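Local coordinates for protein MAU2 chromatid cohesion factor homolog (Saccharomyces cerevisiae, PDB 4XDN) that pairs with Scc2 in the complex that is required for cohesin to associate with chromosomes, and thereby takes part in sister chromatid cohesion, at residues A[35-40]-A[88-93]; A[72-77]-A[82-87]; A[104-109]-A[142-147]. One frame throughout, in Å; residues are numbered along the deposited sequence.

In the fold
All three contacts lie near the N-terminal end of the elongated, helical chain and involve five successive helices: 29-45, 53-76, 81-98, 102-119 and 126-144. Contact 2 is nested within the loop closed by contact 1; their centres lie about 11 Å apart, linked by a probable hydrogen bond from Lys74 NZ to Thr88 OG1. Contact 3 follows, its centre about 18 Å from contact 1 and 20 Å from contact 2. Tyr108, which also touches Lys74, and Ile109 pack on Met91 and Val92 of helix 81-98, joining contact 3 to contacts 1 and 2. Contacts 2 and 3 each join consecutive helices; contact 1 reaches past helix 53-76. The array also touches another protein chain, probably Scc2.

Contact 1 of 3, residues A[35-40]-A[88-93]; sequences LAQEYR and TFEMVE
The guanidinium of Arg40 meets Glu90 with its edge: CB of Glu90 lies in its plane and carboxylate oxygen OE1 close to it, while over one face, toward the rim, sits CA of Gln37, 3.9 Å above the plane. Carboxylate and guanidinium planes are turned 34° apart, and the two side chains cross at about a right angle. OE1 of Glu90 takes two donors. Arg40 NH1 reaches the anti lone pair of Glu90 OE1 at 2.7 Å in a salt bridge; Gln37 NE2 meets Glu90 OE1 at 3.2 Å on its syn side, somewhat out of the carboxylate plane, in a nearly straight bond with the oxygen close to the amide plane. Arg40 gets there because its chain bends at chi3 (60°), turning NH1 toward helix 81-98. Water 1 makes a second connection, accepting from Arg40 NH1 and donating to the backbone O of Glu90, so that this one nitrogen serves both the carboxylate and the main chain of the same residue. The other oxygen, OE2, bonds to Tyr33 OH on helix 29-45 and forms a salt bridge with Lys86 one turn earlier on its own helix. A buried acid is thereby supplied with partners at both oxygens, two of them basic, which would probably keep Glu90 ionised and its carboxylate fixed in rotation, joining helix 29-45 to helix 81-98 through a wholly polar contact.

Contact 2 of 3, residues A[72-77]-A[82-87]; sequences LLKTKC and LEDSKV
Lys74 and Asp84 form a salt bridge, the acid buried, within a helical hairpin, the antiparallel pair of helices 53-76 and 81-98, just beside the short turn that joins them. The local axes pass 10.5 Å apart, with 144° between their directions. On one part of the interface the contact is apolar: Leu73 CD1 rests against Val87 CG2 at 4.0 Å, the two side chains crossing at about a right angle, and the other branch of Val87, CG1, touches Lys74 CG. Helix 29-45 covers Leu73 through Val32 and Tyr33. The lysine runs past Val87 in the opposite direction, then curls at chi3 and chi4 (67° and 58°), which brings its ammonium back to the carboxylate. The same ammonium also bonds to Thr88 OG1, so it draws on two successive turns of helix 81-98. Were Lys74 shortened to an alanine, Asp84 OD1 and Thr88 OG1 would probably lose their ammonium partner, leaving Asp84 with Arg115 of helix 102-119 at OD2, and a gap would open beside Val87 CG1. Lys74 NZ approaches the syn lone pair of Asp84 OD1 at 2.7 Å, while water 2 donates to Asp84 OD2 at 2.8 Å and accepts a weak bond from that NZ.

Contact 3 of 3, residues A[104-109]-A[142-147]; sequences LAELYI and LMRDSK
Glu106 and Arg144 mark the nearest approach of the two backbones, yet their CA atoms are still 11.1 Å apart. Segment 104-109 is helical throughout, whereas 142-147 carries the last turn of helix 126-144 and the sharp link beyond it: Asp145 leaves the helix with positive phi, and Ser146 takes the N-cap position of helix 147-165. Long side chains bridge the distance. Glu106 is fully extended, its CG opposite the backbone N (chi1 -172°), and carries its carboxylate out toward the arginine. There, oxygen OE1 of Glu106 lies obliquely off the end of the guanidinium, 3.0 Å from NH2 and 3.2 Å from NH1 of Arg144. Because the two nitrogens share it from this position, neither N-H points straight at the oxygen and both hydrogen bonds are weak, although the pair remains a salt bridge; the two planes are 66° apart. The stronger partner of Arg144 is Asp103, which meets NH2 from the start of helix 102-119; Phe102 and His149 pack alongside the arginine. Arg144 probably offsets the charge of these two acids, Asp103 and Glu106. Such a peripheral ion pair between neighbouring helices suits an all-helical array like the tetratricopeptide-type superhelix of the Scc4/Mau2 family.

Contact 1 of 3, residues A[35-40]-A[88-93]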
# COMPACT_ATOMS: atom_id res chain seq x y z
N LEU A 35 -38.28 6.70 14.10
CA LEU A 35 -37.56 7.88 14.56
C LEU A 35 -36.07 7.58 14.70
O LEU A 35 -35.23 8.39 14.30
CB LEU A 35 -38.12 8.37 15.90
CG LEU A 35 -39.39 9.22 15.83
CD1 LEU A 35 -39.96 9.41 17.23
CD2 LEU A 35 -39.10 10.57 15.19
N ALA A 36 -35.76 6.42 15.27
CA ALA A 36 -34.38 5.97 15.38
C ALA A 36 -33.73 5.91 14.00
O ALA A 36 -32.57 6.25 13.83
CB ALA A 36 -34.31 4.61 16.06
N GLN A 37 -34.51 5.46 13.02
CA GLN A 37 -34.03 5.38 11.65
C GLN A 37 -33.90 6.77 11.03
O GLN A 37 -32.94 7.04 10.31
CB GLN A 37 -34.96 4.51 10.80
CG GLN A 37 -34.91 3.03 11.14
CD GLN A 37 -35.70 2.17 10.17
OE1 GLN A 37 -36.78 2.57 9.72
NE2 GLN A 37 -35.17 1.00 9.85
N GLU A 38 -34.87 7.64 11.30
CA GLU A 38 -34.86 8.99 10.73
C GLU A 38 -33.66 9.78 11.22
O GLU A 38 -32.97 10.43 10.43
CB GLU A 38 -36.16 9.74 11.06
CG GLU A 38 -36.14 11.20 10.60
CD GLU A 38 -37.50 11.88 10.70
OE1 GLU A 38 -38.36 11.41 11.48
OE2 GLU A 38 -37.71 12.88 9.99
N TYR A 39 -33.41 9.74 12.53
CA TYR A 39 -32.28 10.44 13.12
C TYR A 39 -30.96 9.97 12.50
O TYR A 39 -30.08 10.77 12.20
CB TYR A 39 -32.24 10.24 14.64
CG TYR A 39 -33.31 11.00 15.40
CD1 TYR A 39 -33.54 12.34 15.16
CD2 TYR A 39 -34.09 10.36 16.36
CE1 TYR A 39 -34.51 13.04 15.85
CE2 TYR A 39 -35.07 11.04 17.06
CZ TYR A 39 -35.28 12.38 16.80
OH TYR A 39 -36.25 13.07 17.50
N ARG A 40 -30.84 8.66 12.31
CA ARG A 40 -29.65 8.06 11.72
C ARG A 40 -29.50 8.48 10.26
O ARG A 40 -28.46 9.00 9.86
CB ARG A 40 -29.71 6.54 11.82
CG ARG A 40 -28.54 5.80 11.15
CD ARG A 40 -28.89 4.34 10.91
NE ARG A 40 -30.06 4.21 10.04
CZ ARG A 40 -30.86 3.15 10.01
NH1 ARG A 40 -30.64 2.11 10.80
NH2 ARG A 40 -31.90 3.13 9.18
N THR A 88 -31.17 -4.59 17.37
CA THR A 88 -29.84 -4.70 17.95
C THR A 88 -28.76 -4.48 16.90
O THR A 88 -27.78 -3.78 17.15
CB THR A 88 -29.64 -6.07 18.62
OG1 THR A 88 -30.61 -6.23 19.67
CG2 THR A 88 -28.24 -6.19 19.22
N PHE A 89 -28.94 -5.08 15.73
CA PHE A 89 -27.97 -4.96 14.65
C PHE A 89 -27.84 -3.51 14.17
O PHE A 89 -26.73 -3.01 14.01
CB PHE A 89 -28.36 -5.86 13.47
CG PHE A 89 -28.20 -7.34 13.74
CD1 PHE A 89 -27.30 -7.80 14.68
CD2 PHE A 89 -28.95 -8.27 13.03
CE1 PHE A 89 -27.15 -9.16 14.92
CE2 PHE A 89 -28.81 -9.62 13.26
CZ PHE A 89 -27.91 -10.07 14.21
N GLU A 90 -28.97 -2.84 13.95
CA GLU A 90 -28.94 -1.44 13.51
C GLU A 90 -28.29 -0.56 14.57
O GLU A 90 -27.48 0.30 14.25
CB GLU A 90 -30.36 -0.94 13.22
CG GLU A 90 -30.97 -1.52 11.96
CD GLU A 90 -32.36 -0.99 11.70
OE1 GLU A 90 -32.50 0.24 11.51
OE2 GLU A 90 -33.31 -1.79 11.70
N MET A 91 -28.66 -0.78 15.83
CA MET A 91 -28.09 -0.03 16.93
C MET A 91 -26.59 -0.25 17.05
O MET A 91 -25.81 0.70 17.12
CB MET A 91 -28.77 -0.42 18.24
CG MET A 91 -28.06 0.13 19.48
SD MET A 91 -28.85 -0.33 21.02
CE MET A 91 -27.54 0.11 22.14
N VAL A 92 -26.18 -1.52 17.10
CA VAL A 92 -24.78 -1.88 17.28
C VAL A 92 -23.95 -1.39 16.10
O VAL A 92 -22.78 -1.04 16.27
CB VAL A 92 -24.62 -3.41 17.45
CG1 VAL A 92 -23.17 -3.84 17.24
CG2 VAL A 92 -25.09 -3.83 18.83
N GLU A 93 -24.56 -1.37 14.92
CA GLU A 93 -23.90 -0.85 13.73
C GLU A 93 -23.42 0.58 13.99
O GLU A 93 -22.34 0.98 13.54
CB GLU A 93 -24.85 -0.88 12.54
CG GLU A 93 -24.21 -0.55 11.20
CD GLU A 93 -23.47 -1.72 10.59
OE1 GLU A 93 -23.04 -1.60 9.42
OE2 GLU A 93 -23.33 -2.77 11.26
O HOH W 1 -28.07 1.36 11.87

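Contact 2 of 3, residues A[72-77]-A[82-87]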
# COMPACT_ATOMS: atom_id res chain seq x y z
N LEU A 72 -34.20 2.38 23.75
CA LEU A 72 -35.54 2.52 24.30
C LEU A 72 -36.38 1.29 23.96
O LEU A 72 -37.11 0.77 24.81
CB LEU A 72 -36.20 3.78 23.74
CG LEU A 72 -37.13 4.61 24.63
CD1 LEU A 72 -36.50 4.96 25.97
CD2 LEU A 72 -37.49 5.88 23.88
N LEU A 73 -36.27 0.82 22.72
CA LEU A 73 -37.00 -0.35 22.28
C LEU A 73 -36.58 -1.60 23.04
O LEU A 73 -37.42 -2.39 23.46
CB LEU A 73 -36.80 -0.57 20.77
CG LEU A 73 -37.46 0.45 19.85
CD1 LEU A 73 -37.02 0.24 18.40
CD2 LEU A 73 -38.98 0.39 19.96
N LYS A 74 -35.27 -1.78 23.21
CA LYS A 74 -34.74 -2.98 23.85
C LYS A 74 -35.05 -3.06 25.34
O LYS A 74 -35.13 -4.16 25.90
CB LYS A 74 -33.23 -3.06 23.64
CG LYS A 74 -32.83 -3.53 22.25
CD LYS A 74 -31.33 -3.75 22.13
CE LYS A 74 -30.83 -4.92 22.98
NZ LYS A 74 -31.51 -6.20 22.65
N THR A 75 -35.23 -1.91 25.98
CA THR A 75 -35.37 -1.86 27.44
C THR A 75 -36.81 -1.69 27.92
O THR A 75 -37.15 -2.10 29.02
CB THR A 75 -34.53 -0.71 28.03
OG1 THR A 75 -34.92 0.52 27.41
CG2 THR A 75 -33.06 -0.96 27.79
N LYS A 76 -37.65 -1.08 27.08
CA LYS A 76 -39.01 -0.73 27.49
C LYS A 76 -40.08 -1.52 26.75
O LYS A 76 -41.27 -1.36 27.02
CB LYS A 76 -39.25 0.77 27.27
CG LYS A 76 -38.38 1.67 28.13
CD LYS A 76 -38.78 1.62 29.60
CE LYS A 76 -37.98 2.60 30.44
NZ LYS A 76 -36.53 2.29 30.43
N CYS A 77 -39.67 -2.37 25.81
CA CYS A 77 -40.61 -3.17 25.03
C CYS A 77 -40.27 -4.65 25.06
O CYS A 77 -39.14 -5.04 25.33
CB CYS A 77 -40.64 -2.69 23.58
SG CYS A 77 -40.96 -0.93 23.38
N LEU A 82 -36.84 -11.83 16.13
CA LEU A 82 -36.52 -11.17 14.86
C LEU A 82 -36.45 -9.65 15.03
O LEU A 82 -35.54 -9.00 14.50
CB LEU A 82 -37.54 -11.52 13.79
CG LEU A 82 -37.44 -12.94 13.20
CD1 LEU A 82 -38.57 -13.18 12.22
CD2 LEU A 82 -36.09 -13.17 12.53
N GLU A 83 -37.40 -9.10 15.77
CA GLU A 83 -37.41 -7.68 16.06
C GLU A 83 -36.17 -7.30 16.87
O GLU A 83 -35.51 -6.30 16.59
CB GLU A 83 -38.68 -7.29 16.82
CG GLU A 83 -39.95 -7.44 16.01
CD GLU A 83 -41.21 -7.35 16.86
OE1 GLU A 83 -41.09 -7.32 18.10
OE2 GLU A 83 -42.31 -7.32 16.28
N ASP A 84 -35.87 -8.12 17.87
CA ASP A 84 -34.71 -7.87 18.73
C ASP A 84 -33.43 -7.93 17.90
O ASP A 84 -32.53 -7.12 18.08
CB ASP A 84 -34.67 -8.89 19.87
CG ASP A 84 -33.60 -8.57 20.90
OD1 ASP A 84 -33.10 -7.42 20.90
OD2 ASP A 84 -33.27 -9.45 21.71
N SER A 85 -33.38 -8.89 16.98
CA SER A 85 -32.23 -9.03 16.08
C SER A 85 -32.02 -7.78 15.24
O SER A 85 -30.92 -7.22 15.20
CB SER A 85 -32.41 -10.24 15.16
OG SER A 85 -32.31 -11.45 15.88
N LYS A 86 -33.07 -7.34 14.56
CA LYS A 86 -32.99 -6.20 13.65
C LYS A 86 -32.60 -4.93 14.39
O LYS A 86 -31.67 -4.23 13.98
CB LYS A 86 -34.32 -6.00 12.93
CG LYS A 86 -34.29 -4.99 11.79
CD LYS A 86 -33.32 -5.41 10.69
CE LYS A 86 -33.51 -4.60 9.42
NZ LYS A 86 -33.02 -3.20 9.55
N VAL A 87 -33.30 -4.65 15.49
CA VAL A 87 -33.03 -3.46 16.29
C VAL A 87 -31.60 -3.46 16.82
O VAL A 87 -30.90 -2.45 16.75
CB VAL A 87 -34.01 -3.35 17.48
CG1 VAL A 87 -33.61 -2.21 18.42
CG2 VAL A 87 -35.43 -3.12 16.97
O HOH W 2 -30.95 -9.49 23.33

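Contact 3 of 3, residues A[104-109]-A[142-147]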
# COMPACT_ATOMS: atom_id res chain seq x y z
N LEU A 104 -19.59 -2.35 25.01
CA LEU A 104 -21.05 -2.24 25.07
C LEU A 104 -21.69 -2.95 23.89
O LEU A 104 -22.66 -3.69 24.05
CB LEU A 104 -21.47 -0.76 25.09
CG LEU A 104 -22.97 -0.47 25.07
CD1 LEU A 104 -23.64 -1.01 26.32
CD2 LEU A 104 -23.20 1.02 24.93
N ALA A 105 -21.14 -2.71 22.70
CA ALA A 105 -21.62 -3.36 21.49
C ALA A 105 -21.52 -4.87 21.64
O ALA A 105 -22.45 -5.60 21.29
CB ALA A 105 -20.83 -2.89 20.29
N GLU A 106 -20.39 -5.33 22.16
CA GLU A 106 -20.14 -6.75 22.32
C GLU A 106 -21.13 -7.40 23.28
O GLU A 106 -21.54 -8.54 23.07
CB GLU A 106 -18.70 -6.98 22.80
CG GLU A 106 -18.28 -8.44 22.82
CD GLU A 106 -16.80 -8.61 23.10
OE1 GLU A 106 -16.15 -7.63 23.53
OE2 GLU A 106 -16.28 -9.72 22.88
N LEU A 107 -21.51 -6.68 24.32
CA LEU A 107 -22.47 -7.19 25.29
C LEU A 107 -23.85 -7.37 24.66
O LEU A 107 -24.54 -8.34 24.94
CB LEU A 107 -22.58 -6.26 26.50
CG LEU A 107 -21.46 -6.33 27.55
CD1 LEU A 107 -21.69 -5.28 28.63
CD2 LEU A 107 -21.36 -7.72 28.17
N TYR A 108 -24.23 -6.43 23.80
CA TYR A 108 -25.52 -6.51 23.13
C TYR A 108 -25.58 -7.70 22.18
O TYR A 108 -26.57 -8.44 22.16
CB TYR A 108 -25.80 -5.22 22.36
CG TYR A 108 -26.32 -4.09 23.23
CD1 TYR A 108 -27.52 -4.20 23.90
CD2 TYR A 108 -25.60 -2.91 23.36
CE1 TYR A 108 -28.00 -3.17 24.69
CE2 TYR A 108 -26.06 -1.88 24.15
CZ TYR A 108 -27.26 -2.01 24.81
OH TYR A 108 -27.73 -0.99 25.59
N ILE A 109 -24.52 -7.90 21.40
CA ILE A 109 -24.47 -8.99 20.44
C ILE A 109 -24.39 -10.34 21.16
O ILE A 109 -25.06 -11.29 20.77
CB ILE A 109 -23.28 -8.85 19.47
CG1 ILE A 109 -23.37 -7.52 18.72
CG2 ILE A 109 -23.24 -10.01 18.48
CD1 ILE A 109 -24.63 -7.34 17.89
N LEU A 142 -11.86 -5.61 14.28
CA LEU A 142 -11.22 -4.73 13.30
C LEU A 142 -11.32 -3.26 13.72
O LEU A 142 -10.36 -2.51 13.56
CB LEU A 142 -11.84 -4.92 11.92
CG LEU A 142 -11.41 -6.17 11.15
CD1 LEU A 142 -12.24 -6.32 9.88
CD2 LEU A 142 -9.93 -6.14 10.82
N MET A 143 -12.47 -2.86 14.24
CA MET A 143 -12.66 -1.49 14.70
C MET A 143 -11.85 -1.24 15.96
O MET A 143 -11.25 -0.17 16.12
CB MET A 143 -14.14 -1.21 14.97
CG MET A 143 -14.92 -0.68 13.77
SD MET A 143 -14.26 0.81 13.00
CE MET A 143 -13.67 1.72 14.42
N ARG A 144 -11.83 -2.21 16.86
CA ARG A 144 -10.98 -2.16 18.05
C ARG A 144 -9.53 -1.93 17.66
O ARG A 144 -8.85 -1.06 18.20
CB ARG A 144 -11.09 -3.45 18.86
CG ARG A 144 -12.32 -3.55 19.75
CD ARG A 144 -12.29 -4.87 20.52
NE ARG A 144 -12.93 -4.77 21.83
CZ ARG A 144 -14.15 -5.23 22.13
NH1 ARG A 144 -14.89 -5.84 21.21
NH2 ARG A 144 -14.62 -5.09 23.36
N ASP A 145 -9.07 -2.73 16.70
CA ASP A 145 -7.68 -2.70 16.26
C ASP A 145 -6.73 -2.90 17.43
O ASP A 145 -5.74 -2.18 17.58
CB ASP A 145 -7.37 -1.39 15.53
CG ASP A 145 -6.19 -1.51 14.59
OD1 ASP A 145 -6.01 -2.59 13.97
OD2 ASP A 145 -5.44 -0.52 14.46
N SER A 146 -7.05 -3.89 18.27
CA SER A 146 -6.26 -4.22 19.45
C SER A 146 -5.70 -5.64 19.33
O SER A 146 -6.44 -6.57 19.02
CB SER A 146 -7.11 -4.09 20.71
OG SER A 146 -6.43 -4.59 21.85
N LYS A 147 -4.41 -5.79 19.59
CA LYS A 147 -3.76 -7.09 19.46
C LYS A 147 -4.38 -8.11 20.41
O LYS A 147 -4.61 -9.26 20.04
CB LYS A 147 -2.25 -6.98 19.73
CG LYS A 147 -1.54 -8.32 19.75
CD LYS A 147 -0.03 -8.18 19.62
CE LYS A 147 0.57 -7.44 20.80
NZ LYS A 147 1.89 -8.01 21.20